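PDB 7C6O: cobalamin biosynthesis protein CobN from Mycobacterium tuberculosis, which probably inserts cobalt into the corrin ring of a cobalamin precursor, acting as the large, catalytic subunit of a cobaltochelatase. Local coordinates for residues Arg960-Leu965 against Asn972-His977; Ala978-Ala983 against Tyr1051-Val1056; Gln988-Thr993 against Asp1039-Ile1044; Leu905-Val910 against Asp956-Leu961; Ala861-Leu866 against Val901-Gly906. One frame throughout, in Å; residues are numbered along the deposited sequence. Where two conformers were deposited one is given.

Interaction 1: Arg960-Leu965 against Asn972-His977; sequences RLVADL and NYVRAH
R975 reaches back to the C-terminal part of helix 949-963, and N972 caps the helix that follows, 973-985; together they lock a helix-loop-helix junction. R975 leaves its helix with CG anti to the backbone N (chi1 175°) and stays extended as far as NE, a course that takes the side chain past the carbonyls of A963 and L965. Its CB and CG pass A963 O, CG at 3.5 Å, and CD lies 3.1 Å from L965 O. At the tip, NH2 donates to A963 O at 3.0 Å; the oxygen offers a lone pair in its carbonyl plane, but the bond is bent at the hydrogen (139°). D964 OD1 stands 5.0 Å from R975 NH2 and may add a weak attraction. Beside these polar bonds, V974 CG1 touches both V962 CG2 (3.9 Å) and A963 CB (4.0 Å), the two valine side chains crossing at about a right angle. The amide of N972 works at both ends. ND2 donates to V962 O at 2.8 Å and also to E967 in the connecting loop, while OD1 takes the nearly straight N-cap bond from R975 N, 2.9 Å long, arriving from above the amide carbonyl plane.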
# COMPACT_ATOMS: atom_id res chain seq x y z
N ARG A 960 22.99 -6.73 -11.25
CA ARG A 960 23.96 -6.43 -12.30
C ARG A 960 25.31 -6.05 -11.71
O ARG A 960 26.35 -6.37 -12.30
CB ARG A 960 23.42 -5.32 -13.20
CG ARG A 960 22.32 -5.79 -14.13
CD ARG A 960 21.80 -4.66 -15.02
NE ARG A 960 20.92 -3.76 -14.30
CZ ARG A 960 21.26 -2.55 -13.88
NH1 ARG A 960 22.48 -2.08 -14.11
NH2 ARG A 960 20.38 -1.81 -13.23
N LEU A 961 25.31 -5.38 -10.56
CA LEU A 961 26.56 -5.04 -9.87
C LEU A 961 27.38 -6.30 -9.60
O LEU A 961 28.54 -6.40 -10.02
CB LEU A 961 26.24 -4.31 -8.56
CG LEU A 961 27.17 -3.21 -8.03
CD1 LEU A 961 26.71 -2.78 -6.65
CD2 LEU A 961 28.63 -3.65 -8.00
N VAL A 962 26.80 -7.27 -8.90
CA VAL A 962 27.55 -8.46 -8.52
C VAL A 962 27.74 -9.44 -9.67
O VAL A 962 28.69 -10.23 -9.64
CB VAL A 962 26.89 -9.18 -7.33
CG1 VAL A 962 26.87 -8.27 -6.12
CG2 VAL A 962 25.48 -9.63 -7.68
N ALA A 963 26.85 -9.42 -10.67
CA ALA A 963 27.06 -10.29 -11.82
C ALA A 963 28.32 -9.90 -12.59
O ALA A 963 28.94 -10.75 -13.23
CB ALA A 963 25.84 -10.24 -12.75
N ASP A 964 28.72 -8.64 -12.50
CA ASP A 964 29.85 -8.13 -13.27
C ASP A 964 31.18 -8.22 -12.52
O ASP A 964 32.23 -8.01 -13.14
CB ASP A 964 29.59 -6.68 -13.69
CG ASP A 964 30.12 -6.37 -15.07
OD1 ASP A 964 29.67 -7.04 -16.03
OD2 ASP A 964 30.96 -5.47 -15.20
N LEU A 965 31.16 -8.51 -11.22
CA LEU A 965 32.40 -8.62 -10.46
C LEU A 965 33.17 -9.86 -10.90
O LEU A 965 32.61 -10.95 -10.98
CB LEU A 965 32.10 -8.68 -8.97
CG LEU A 965 31.41 -7.47 -8.34
CD1 LEU A 965 31.06 -7.73 -6.89
CD2 LEU A 965 32.29 -6.23 -8.47
N ASN A 972 30.48 -16.76 -6.29
CA ASN A 972 29.49 -15.85 -6.86
C ASN A 972 28.55 -16.67 -7.76
O ASN A 972 28.83 -16.88 -8.94
CB ASN A 972 30.17 -14.73 -7.64
CG ASN A 972 29.21 -13.64 -8.07
OD1 ASN A 972 28.01 -13.86 -8.22
ND2 ASN A 972 29.75 -12.44 -8.29
N TYR A 973 27.44 -17.13 -7.17
CA TYR A 973 26.48 -17.91 -7.94
C TYR A 973 25.73 -17.04 -8.95
O TYR A 973 25.26 -17.55 -9.97
CB TYR A 973 25.49 -18.62 -7.01
CG TYR A 973 26.13 -19.58 -6.03
CD1 TYR A 973 27.42 -20.06 -6.22
CD2 TYR A 973 25.43 -20.02 -4.91
CE1 TYR A 973 28.00 -20.94 -5.33
CE2 TYR A 973 26.00 -20.90 -4.01
CZ TYR A 973 27.29 -21.36 -4.22
OH TYR A 973 27.86 -22.24 -3.33
N VAL A 974 25.60 -15.74 -8.67
CA VAL A 974 24.94 -14.83 -9.60
C VAL A 974 25.71 -14.78 -10.91
O VAL A 974 25.15 -15.01 -11.99
CB VAL A 974 24.80 -13.43 -8.98
CG1 VAL A 974 24.12 -12.48 -9.96
CG2 VAL A 974 24.03 -13.50 -7.67
N ARG A 975 27.01 -14.48 -10.84
CA ARG A 975 27.82 -14.42 -12.04
C ARG A 975 27.87 -15.77 -12.75
O ARG A 975 27.82 -15.83 -13.98
CB ARG A 975 29.23 -13.94 -11.70
CG ARG A 975 30.18 -13.96 -12.89
CD ARG A 975 31.55 -13.43 -12.52
NE ARG A 975 32.43 -13.36 -13.68
CZ ARG A 975 32.42 -12.37 -14.57
NH1 ARG A 975 33.26 -12.39 -15.60
NH2 ARG A 975 31.58 -11.36 -14.43
N ALA A 976 27.96 -16.85 -11.98
CA ALA A 976 28.05 -18.18 -12.58
C ALA A 976 26.81 -18.48 -13.42
O ALA A 976 26.92 -18.99 -14.55
CB ALA A 976 28.23 -19.24 -11.49
N HIS A 977 25.63 -18.18 -12.89
CA HIS A 977 24.40 -18.42 -13.65
C HIS A 977 24.29 -17.48 -14.83
O HIS A 977 23.87 -17.89 -15.92
CB HIS A 977 23.19 -18.28 -12.73
CG HIS A 977 23.17 -19.26 -11.60
ND1 HIS A 977 22.46 -19.04 -10.44
CD2 HIS A 977 23.76 -20.47 -11.46
CE1 HIS A 977 22.62 -20.07 -9.63
NE2 HIS A 977 23.41 -20.95 -10.22

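Interaction 2: Ala978-Ala983 against Tyr1051-Val1056; sequences AQADLA and YRRIAV
D981 and R1053 meet from opposite directions in a two-nitrogen, end-on salt bridge. R1053 NH2 donates to D981 OD1 at 2.6 Å along an almost straight line (176°), and R1053 NH1 donates to D981 OD2 at 3.1 Å. Both oxygens lie close to the guanidinium plane, but the carboxylate is twisted 37° from it: OD2 is met on its syn side, OD1 from above the carboxylate plane. A980 CB sits 4.1 Å from R1053 NH2 and lines the approach. R1053 spans the gap because its chain is extended from CG to NE, and its CD rests on the ring of H977, one turn before D981 on the same helix. The bridge thus ties helix 973-985 to the loop joining helix 1044-1051 to strand 1056-1061, a strand of the eight-stranded mixed sheet. D981 is buried and has further partners from that second helix: R1049 makes another salt bridge to OD1, and Q1050 donates to OD2, which should favour a charged carboxylate. R1053 is the third residue of a type I turn, closed by I1054 N bonding to Y1051 O at 3.1 Å. The Y1051 ring, with I1054 CD1 over one face toward the rim, packs on helix 1072-1089, and its OH is hydrogen-bonded to Y1026.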
# COMPACT_ATOMS: atom_id res chain seq x y z
N ALA A 978 24.65 -16.20 -14.64
CA ALA A 978 24.58 -15.24 -15.74
C ALA A 978 25.52 -15.61 -16.87
O ALA A 978 25.17 -15.46 -18.05
CB ALA A 978 24.88 -13.83 -15.22
N GLN A 979 26.72 -16.09 -16.54
CA GLN A 979 27.66 -16.49 -17.59
C GLN A 979 27.16 -17.72 -18.34
O GLN A 979 27.36 -17.84 -19.55
CB GLN A 979 29.05 -16.77 -17.00
CG GLN A 979 29.72 -15.56 -16.36
CD GLN A 979 29.67 -14.32 -17.23
OE1 GLN A 979 28.83 -13.45 -17.05
NE2 GLN A 979 30.59 -14.24 -18.19
N ALA A 980 26.50 -18.65 -17.64
CA ALA A 980 25.93 -19.81 -18.31
C ALA A 980 24.82 -19.39 -19.27
O ALA A 980 24.73 -19.92 -20.39
CB ALA A 980 25.40 -20.81 -17.28
N ASP A 981 23.97 -18.45 -18.86
CA ASP A 981 22.92 -17.97 -19.74
C ASP A 981 23.49 -17.14 -20.88
O ASP A 981 23.01 -17.22 -22.02
CB ASP A 981 21.89 -17.16 -18.95
CG ASP A 981 21.07 -18.02 -18.01
OD1 ASP A 981 21.20 -19.26 -18.08
OD2 ASP A 981 20.30 -17.46 -17.21
N LEU A 982 24.51 -16.32 -20.59
CA LEU A 982 25.16 -15.54 -21.64
C LEU A 982 25.75 -16.45 -22.71
O LEU A 982 25.74 -16.11 -23.90
CB LEU A 982 26.23 -14.65 -21.03
CG LEU A 982 26.94 -13.69 -21.98
CD1 LEU A 982 25.98 -12.64 -22.51
CD2 LEU A 982 28.14 -13.04 -21.31
N ALA A 983 26.29 -17.60 -22.30
CA ALA A 983 26.81 -18.55 -23.27
C ALA A 983 25.70 -19.20 -24.08
O ALA A 983 25.97 -19.76 -25.15
CB ALA A 983 27.63 -19.63 -22.56
N TYR A 1051 13.72 -19.81 -12.69
CA TYR A 1051 12.94 -20.62 -11.75
C TYR A 1051 13.47 -22.05 -11.68
O TYR A 1051 13.41 -22.67 -10.62
CB TYR A 1051 11.46 -20.62 -12.13
CG TYR A 1051 10.68 -19.47 -11.53
CD1 TYR A 1051 11.10 -18.16 -11.71
CD2 TYR A 1051 9.53 -19.70 -10.77
CE1 TYR A 1051 10.40 -17.10 -11.16
CE2 TYR A 1051 8.82 -18.64 -10.22
CZ TYR A 1051 9.26 -17.35 -10.41
OH TYR A 1051 8.57 -16.28 -9.88
N ARG A 1052 14.00 -22.58 -12.79
CA ARG A 1052 14.58 -23.91 -12.75
C ARG A 1052 15.74 -24.01 -11.78
O ARG A 1052 16.05 -25.10 -11.29
CB ARG A 1052 15.04 -24.35 -14.15
CG ARG A 1052 13.91 -24.83 -15.05
CD ARG A 1052 14.44 -25.43 -16.35
NE ARG A 1052 13.82 -24.81 -17.52
CZ ARG A 1052 12.78 -25.31 -18.18
NH1 ARG A 1052 12.22 -26.45 -17.79
NH2 ARG A 1052 12.29 -24.67 -19.23
N ARG A 1053 16.39 -22.88 -11.46
CA ARG A 1053 17.52 -22.87 -10.54
C ARG A 1053 17.12 -22.65 -9.09
O ARG A 1053 17.98 -22.79 -8.21
CB ARG A 1053 18.52 -21.78 -10.95
CG ARG A 1053 19.17 -22.00 -12.30
CD ARG A 1053 20.33 -21.04 -12.50
NE ARG A 1053 21.02 -21.27 -13.77
CZ ARG A 1053 20.89 -20.48 -14.83
NH1 ARG A 1053 20.10 -19.42 -14.79
NH2 ARG A 1053 21.56 -20.76 -15.94
N ILE A 1054 15.86 -22.30 -8.82
CA ILE A 1054 15.46 -21.98 -7.46
C ILE A 1054 15.60 -23.21 -6.58
O ILE A 1054 14.96 -24.24 -6.82
CB ILE A 1054 14.02 -21.43 -7.43
CG1 ILE A 1054 13.96 -20.09 -8.16
CG2 ILE A 1054 13.53 -21.31 -5.99
CD1 ILE A 1054 12.55 -19.53 -8.28
N ALA A 1055 16.44 -23.10 -5.55
CA ALA A 1055 16.62 -24.18 -4.59
C ALA A 1055 15.72 -24.03 -3.37
O ALA A 1055 15.31 -25.04 -2.79
CB ALA A 1055 18.08 -24.24 -4.14
N VAL A 1056 15.41 -22.80 -2.97
CA VAL A 1056 14.52 -22.51 -1.85
C VAL A 1056 13.51 -21.47 -2.30
O VAL A 1056 13.91 -20.37 -2.73
CB VAL A 1056 15.27 -21.99 -0.62
CG1 VAL A 1056 14.43 -22.20 0.63
CG2 VAL A 1056 16.63 -22.62 -0.49

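Interaction 3: Gln988-Thr993 against Asp1039-Ile1044; sequences QRRATT and DGREAI
R1041 points the NH2 end of its guanidinium at the aliphatic roots of R989 and R990, neighbours on the short helix 988-991. NH2 lies 3.8 Å from R990 CG and 4.0 Å from R989 CG, both placed obliquely to the guanidinium plane. The three arginines fan apart beyond these contacts. R1041 and R990 cross at about a right angle with their guanidinium planes 79° apart; against R989 the planes differ by 68°, so R1041 stacks on neither. R1041 starts with CG between the backbone N and the carbonyl carbon (chi1 73°), then runs extended from CG to NE, which carries NH2 across to the helix. R989 instead folds at chi2 and chi3, carrying its tip away to the carbonyl of R1036 and the carboxylate of D956; its NH2 also makes weak bonds to T992 O and OG1. R990 bends at chi3 and turns to D1046. The polar link across the contact is a water: it accepts from R1041 NH2 at 2.9 Å, in the guanidinium plane, and donates to T993 OG1 at 2.8 Å. That hydroxyl in turn gives its proton to R989 O, also at 2.8 Å. R1041 belongs with G1040 to a G1 beta bulge opposite A1033, at the outer edge of the eight-stranded mixed sheet. Although the charged tips are fairly near, with R990 NE 5.6 Å from R1041 NH2, the carboxylates paired with R989 and R990 probably offset the like charge, and the water lets R1041 join the helix end without a direct bond.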
# COMPACT_ATOMS: atom_id res chain seq x y z
N GLN A 988 23.16 -9.99 -22.71
CA GLN A 988 23.60 -9.66 -21.36
C GLN A 988 22.44 -9.21 -20.47
O GLN A 988 22.37 -9.59 -19.30
CB GLN A 988 24.68 -8.57 -21.41
CG GLN A 988 25.20 -8.14 -20.04
CD GLN A 988 26.01 -9.21 -19.35
OE1 GLN A 988 26.61 -10.07 -19.99
NE2 GLN A 988 26.02 -9.18 -18.02
N ARG A 989 21.53 -8.40 -21.02
CA ARG A 989 20.38 -7.95 -20.24
C ARG A 989 19.50 -9.12 -19.82
O ARG A 989 19.01 -9.17 -18.69
CB ARG A 989 19.58 -6.92 -21.03
CG ARG A 989 18.21 -6.56 -20.43
CD ARG A 989 18.31 -5.68 -19.18
NE ARG A 989 18.62 -6.45 -17.98
CZ ARG A 989 18.52 -5.98 -16.74
NH1 ARG A 989 18.12 -4.73 -16.53
NH2 ARG A 989 18.83 -6.76 -15.71
N ARG A 990 19.30 -10.08 -20.73
CA ARG A 990 18.53 -11.27 -20.36
C ARG A 990 19.25 -12.08 -19.30
O ARG A 990 18.61 -12.63 -18.38
CB ARG A 990 18.25 -12.12 -21.60
CG ARG A 990 17.30 -11.50 -22.61
CD ARG A 990 16.93 -12.52 -23.67
NE ARG A 990 16.44 -13.76 -23.06
CZ ARG A 990 16.24 -14.90 -23.71
NH1 ARG A 990 16.50 -14.97 -25.01
NH2 ARG A 990 15.80 -15.96 -23.06
N ALA A 991 20.58 -12.17 -19.39
CA ALA A 991 21.35 -13.00 -18.47
C ALA A 991 21.34 -12.46 -17.05
O ALA A 991 21.61 -13.22 -16.11
CB ALA A 991 22.79 -13.13 -18.97
N THR A 992 21.05 -11.18 -16.85
CA THR A 992 20.99 -10.59 -15.52
C THR A 992 19.56 -10.30 -15.07
O THR A 992 19.36 -9.59 -14.08
CB THR A 992 21.82 -9.31 -15.46
OG1 THR A 992 21.31 -8.36 -16.41
CG2 THR A 992 23.28 -9.61 -15.75
N THR A 993 18.56 -10.82 -15.78
CA THR A 993 17.17 -10.60 -15.42
C THR A 993 16.82 -11.48 -14.23
O THR A 993 16.99 -12.70 -14.28
CB THR A 993 16.26 -10.88 -16.61
OG1 THR A 993 16.53 -9.94 -17.65
CG2 THR A 993 14.80 -10.76 -16.20
N ASP A 1039 11.00 -3.08 -17.77
CA ASP A 1039 9.75 -2.32 -17.67
C ASP A 1039 8.51 -3.18 -17.92
O ASP A 1039 7.51 -2.70 -18.46
CB ASP A 1039 9.76 -1.12 -18.62
CG ASP A 1039 10.91 -0.18 -18.34
OD1 ASP A 1039 11.18 0.11 -17.15
OD2 ASP A 1039 11.56 0.27 -19.31
N GLY A 1040 8.56 -4.44 -17.52
CA GLY A 1040 7.39 -5.30 -17.61
C GLY A 1040 7.21 -6.06 -18.90
O GLY A 1040 6.14 -6.62 -19.13
N ARG A 1041 8.23 -6.09 -19.77
CA ARG A 1041 8.11 -6.88 -20.99
C ARG A 1041 7.97 -8.36 -20.65
O ARG A 1041 8.49 -8.83 -19.63
CB ARG A 1041 9.33 -6.66 -21.89
CG ARG A 1041 10.61 -7.32 -21.39
CD ARG A 1041 11.78 -7.04 -22.31
NE ARG A 1041 12.95 -7.84 -21.98
CZ ARG A 1041 14.16 -7.65 -22.51
NH1 ARG A 1041 14.36 -6.67 -23.38
NH2 ARG A 1041 15.18 -8.43 -22.15
N GLU A 1042 7.25 -9.09 -21.50
CA GLU A 1042 7.11 -10.52 -21.32
C GLU A 1042 8.47 -11.20 -21.41
O GLU A 1042 9.23 -10.95 -22.35
CB GLU A 1042 6.15 -11.10 -22.37
CG GLU A 1042 6.05 -12.63 -22.39
CD GLU A 1042 7.04 -13.27 -23.35
OE1 GLU A 1042 7.86 -14.09 -22.90
OE2 GLU A 1042 6.99 -12.96 -24.56
N ALA A 1043 8.78 -12.05 -20.44
CA ALA A 1043 10.07 -12.72 -20.37
C ALA A 1043 9.87 -14.14 -19.83
O ALA A 1043 10.47 -14.55 -18.84
CB ALA A 1043 11.04 -11.92 -19.51
N ILE A 1044 9.02 -14.91 -20.52
CA ILE A 1044 8.67 -16.25 -20.05
C ILE A 1044 9.89 -17.16 -20.07
O ILE A 1044 10.14 -17.91 -19.12
CB ILE A 1044 7.52 -16.83 -20.90
CG1 ILE A 1044 6.23 -16.05 -20.64
CG2 ILE A 1044 7.33 -18.31 -20.61
CD1 ILE A 1044 5.06 -16.53 -21.47
O HOH W 1 14.88 -10.25 -19.85

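Interaction 4: Leu905-Val910 against Asp956-Leu961; sequences LGVRPV and DDAVRL
D956 OD2, on the helix whose A958 packs against L905 and V907 and whose V959 meets L905, is gripped by three N-H groups: R960 NH2 at 3.1 Å, R960 NE in a weak bond, and the backbone N of R1036. The R960 nitrogens belong to the next turn of the same helix, and NH2 meets the oxygen from 60° above the carboxylate plane. The other oxygen, D956 OD1, forms a salt bridge with R989. This network lies on the side of helix 949-963 turned away from L905; the contacts with 905-910 are made by apolar side chains. The two closest both come from one methyl of L905: CD1 lies 3.8 Å from V959 CG2 and 3.9 Å from A958 CB, bridging two consecutive residues of the helix. Its CG stands beside the backbone N, anti to the carbonyl carbon (chi1 -61°), which sends the branch toward the helix. Although the CB of V959 is directed away, its CG2 branch returns to meet that methyl. V907 adds a looser touch, CG2 to A958 CB at 4.3 Å. Between L905 and V907 the backbone turns at G906, the C' residue of a Schellman motif; V907 N probably bonds to L902 O as helix 896-905 passes into strand 907-911. A958 also touches L902 of helix 896-905 and L921 of strand 918-923, the antiparallel partner of 907-911, while L905 also touches V936 of strand 935-940.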
# COMPACT_ATOMS: atom_id res chain seq x y z
N LEU A 905 22.75 -11.34 -2.00
CA LEU A 905 23.67 -10.96 -3.07
C LEU A 905 25.01 -10.48 -2.55
O LEU A 905 25.99 -10.48 -3.30
CB LEU A 905 23.05 -9.85 -3.94
CG LEU A 905 21.74 -10.18 -4.66
CD1 LEU A 905 21.22 -8.95 -5.39
CD2 LEU A 905 21.95 -11.33 -5.63
N GLY A 906 25.08 -10.06 -1.29
CA GLY A 906 26.32 -9.52 -0.75
C GLY A 906 26.50 -8.05 -1.02
O GLY A 906 27.62 -7.60 -1.27
N VAL A 907 25.41 -7.28 -0.99
CA VAL A 907 25.43 -5.85 -1.30
C VAL A 907 24.82 -5.10 -0.12
O VAL A 907 23.74 -5.47 0.37
CB VAL A 907 24.66 -5.54 -2.59
CG1 VAL A 907 24.63 -4.04 -2.85
CG2 VAL A 907 25.29 -6.26 -3.76
N ARG A 908 25.51 -4.06 0.33
CA ARG A 908 25.07 -3.22 1.43
C ARG A 908 24.44 -1.94 0.91
O ARG A 908 24.92 -1.37 -0.08
CB ARG A 908 26.25 -2.87 2.33
CG ARG A 908 25.87 -2.37 3.71
CD ARG A 908 27.09 -1.85 4.46
NE ARG A 908 28.24 -2.72 4.29
CZ ARG A 908 28.52 -3.76 5.07
NH1 ARG A 908 27.72 -4.06 6.08
NH2 ARG A 908 29.60 -4.50 4.83
N PRO A 909 23.36 -1.47 1.52
CA PRO A 909 22.81 -0.16 1.16
C PRO A 909 23.71 0.96 1.68
O PRO A 909 24.49 0.78 2.62
CB PRO A 909 21.44 -0.13 1.85
CG PRO A 909 21.19 -1.53 2.33
CD PRO A 909 22.53 -2.14 2.54
N VAL A 910 23.59 2.12 1.04
CA VAL A 910 24.29 3.33 1.43
C VAL A 910 23.25 4.40 1.70
O VAL A 910 22.47 4.75 0.80
CB VAL A 910 25.30 3.79 0.36
CG1 VAL A 910 25.97 5.09 0.78
CG2 VAL A 910 26.33 2.71 0.11
N ASP A 956 17.55 -4.38 -9.14
CA ASP A 956 18.14 -4.69 -10.44
C ASP A 956 19.58 -4.22 -10.52
O ASP A 956 20.45 -4.93 -11.05
CB ASP A 956 17.30 -4.07 -11.56
CG ASP A 956 17.78 -4.48 -12.94
OD1 ASP A 956 17.97 -5.69 -13.17
OD2 ASP A 956 17.94 -3.59 -13.80
N ASP A 957 19.86 -3.02 -10.00
CA ASP A 957 21.24 -2.52 -9.97
C ASP A 957 22.15 -3.46 -9.18
O ASP A 957 23.31 -3.67 -9.55
CB ASP A 957 21.29 -1.12 -9.37
CG ASP A 957 20.75 -0.06 -10.31
OD1 ASP A 957 20.55 -0.35 -11.50
OD2 ASP A 957 20.53 1.08 -9.84
N ALA A 958 21.64 -4.02 -8.08
CA ALA A 958 22.47 -4.88 -7.24
C ALA A 958 22.82 -6.18 -7.94
O ALA A 958 23.97 -6.65 -7.85
CB ALA A 958 21.77 -5.16 -5.91
N VAL A 959 21.85 -6.78 -8.63
CA VAL A 959 22.11 -8.02 -9.37
C VAL A 959 23.17 -7.78 -10.44
O VAL A 959 24.14 -8.54 -10.56
CB VAL A 959 20.81 -8.56 -9.99
CG1 VAL A 959 21.12 -9.72 -10.92
CG2 VAL A 959 19.84 -8.98 -8.90
N ARG A 960 22.99 -6.73 -11.25
CA ARG A 960 23.96 -6.43 -12.30
C ARG A 960 25.31 -6.05 -11.71
O ARG A 960 26.35 -6.37 -12.30
CB ARG A 960 23.42 -5.32 -13.20
CG ARG A 960 22.32 -5.79 -14.13
CD ARG A 960 21.80 -4.66 -15.02
NE ARG A 960 20.92 -3.76 -14.30
CZ ARG A 960 21.26 -2.55 -13.88
NH1 ARG A 960 22.48 -2.08 -14.11
NH2 ARG A 960 20.38 -1.81 -13.23
N LEU A 961 25.31 -5.38 -10.56
CA LEU A 961 26.56 -5.04 -9.87
C LEU A 961 27.38 -6.30 -9.60
O LEU A 961 28.54 -6.40 -10.02
CB LEU A 961 26.24 -4.31 -8.56
CG LEU A 961 27.17 -3.21 -8.03
CD1 LEU A 961 26.71 -2.78 -6.65
CD2 LEU A 961 28.63 -3.65 -8.00

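Interaction 5: Ala861-Leu866 against Val901-Gly906; sequences ALADSL and VLALLG
Two helices come close through small residues here, an alanine-to-alanine contact between 853-874 and 896-905 in the buried part of the domain. The backbones approach until A863 CA and L904 CA are 5.9 Å apart. A863 CB is the atom on which everything meets: A903 CB lies 3.8 Å away on the partner helix, and L904 CD2 lies at the same distance. The CB of L904 does not aim at the other helix; its side chain, with CG anti to the carbonyl carbon (chi1 -70°), bends round so that CG comes within 3.9 Å of A863 CB and CD2 within 4.2 Å of A863 CA. Helix 853-874 leads into strand 880-885, and helix 896-905 lies against the adjacent parallel strand 935-940, consistent with helices packed against a mixed alpha/beta sheet. L904 touches V936 of that strand as well as A863. One turn before L904 on helix 896-905, E900 touches A863 and L866. At the C-terminal end of helix 896-905 the final carbonyls are held by two arginines: A903 O and L904 O accept from R931 NH2 and NH1, and L905 O from R933 NH1.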
# COMPACT_ATOMS: atom_id res chain seq x y z
N ALA A 861 19.57 -10.83 9.02
CA ALA A 861 19.20 -11.95 9.87
C ALA A 861 18.33 -12.95 9.12
O ALA A 861 18.49 -14.16 9.27
CB ALA A 861 18.50 -11.45 11.13
N LEU A 862 17.39 -12.45 8.30
CA LEU A 862 16.58 -13.35 7.48
C LEU A 862 17.45 -14.14 6.51
O LEU A 862 17.29 -15.36 6.37
CB LEU A 862 15.51 -12.55 6.72
CG LEU A 862 14.31 -12.06 7.53
CD1 LEU A 862 13.58 -10.94 6.81
CD2 LEU A 862 13.35 -13.22 7.81
N ALA A 863 18.37 -13.46 5.82
CA ALA A 863 19.28 -14.14 4.91
C ALA A 863 20.13 -15.17 5.64
O ALA A 863 20.22 -16.32 5.22
CB ALA A 863 20.16 -13.12 4.19
N ASP A 864 20.76 -14.76 6.75
CA ASP A 864 21.61 -15.68 7.50
C ASP A 864 20.82 -16.88 8.00
O ASP A 864 21.31 -18.01 7.97
CB ASP A 864 22.27 -14.95 8.67
CG ASP A 864 23.37 -14.00 8.22
OD1 ASP A 864 23.76 -14.05 7.03
OD2 ASP A 864 23.84 -13.21 9.06
N SER A 865 19.59 -16.64 8.48
CA SER A 865 18.79 -17.72 9.03
C SER A 865 18.35 -18.70 7.95
O SER A 865 18.35 -19.92 8.17
CB SER A 865 17.57 -17.13 9.76
OG SER A 865 16.79 -18.14 10.36
N LEU A 866 17.98 -18.18 6.78
CA LEU A 866 17.60 -19.05 5.67
C LEU A 866 18.77 -19.91 5.22
O LEU A 866 18.62 -21.12 4.99
CB LEU A 866 17.07 -18.20 4.50
CG LEU A 866 16.65 -18.87 3.19
CD1 LEU A 866 15.59 -18.02 2.50
CD2 LEU A 866 17.83 -19.08 2.25
N VAL A 901 17.17 -9.62 0.10
CA VAL A 901 17.70 -9.80 -1.25
C VAL A 901 19.11 -9.24 -1.35
O VAL A 901 20.03 -9.90 -1.84
CB VAL A 901 16.76 -9.15 -2.29
CG1 VAL A 901 17.37 -9.25 -3.68
CG2 VAL A 901 15.39 -9.80 -2.25
N LEU A 902 19.30 -8.00 -0.88
CA LEU A 902 20.62 -7.38 -0.92
C LEU A 902 21.64 -8.19 -0.11
O LEU A 902 22.78 -8.38 -0.55
CB LEU A 902 20.54 -5.95 -0.40
CG LEU A 902 19.72 -4.98 -1.26
CD1 LEU A 902 19.62 -3.61 -0.61
CD2 LEU A 902 20.34 -4.87 -2.65
N ALA A 903 21.24 -8.68 1.06
CA ALA A 903 22.16 -9.45 1.90
C ALA A 903 22.57 -10.75 1.22
O ALA A 903 23.74 -11.14 1.29
CB ALA A 903 21.53 -9.73 3.26
N LEU A 904 21.63 -11.43 0.57
CA LEU A 904 21.97 -12.68 -0.12
C LEU A 904 22.96 -12.42 -1.25
O LEU A 904 23.90 -13.19 -1.45
CB LEU A 904 20.70 -13.35 -0.64
CG LEU A 904 19.78 -13.95 0.42
CD1 LEU A 904 18.41 -14.27 -0.17
CD2 LEU A 904 20.41 -15.20 1.02
N LEU A 905 22.75 -11.34 -2.00
CA LEU A 905 23.67 -10.96 -3.07
C LEU A 905 25.01 -10.48 -2.55
O LEU A 905 25.99 -10.48 -3.30
CB LEU A 905 23.05 -9.85 -3.94
CG LEU A 905 21.74 -10.18 -4.66
CD1 LEU A 905 21.22 -8.95 -5.39
CD2 LEU A 905 21.95 -11.33 -5.63
N GLY A 906 25.08 -10.06 -1.29
CA GLY A 906 26.32 -9.52 -0.75
C GLY A 906 26.50 -8.05 -1.02
O GLY A 906 27.62 -7.60 -1.27

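Overall arrangement
The five contacts form a continuous patch of the CobN/magnesium chelatase region. Interactions 1 and 4 share R960 and L961, with centres about 10 Å apart; V974 CG2 also packs on L905 CD2 at 3.6 Å. Interactions 4 and 5 share L905 and G906, their centres about 12 Å apart. Helix 973-985 carries interaction 1 at its start and interaction 2 farther along, about 11 Å between centres. Interaction 3 is nested in the chain loop closed by interaction 2; A978 CB touches A991 O at 3.4 Å. Interactions 3 and 5 are the farthest apart, about 23 Å between centres. The sodium ion, bound by D125 and S127, takes part in none of them.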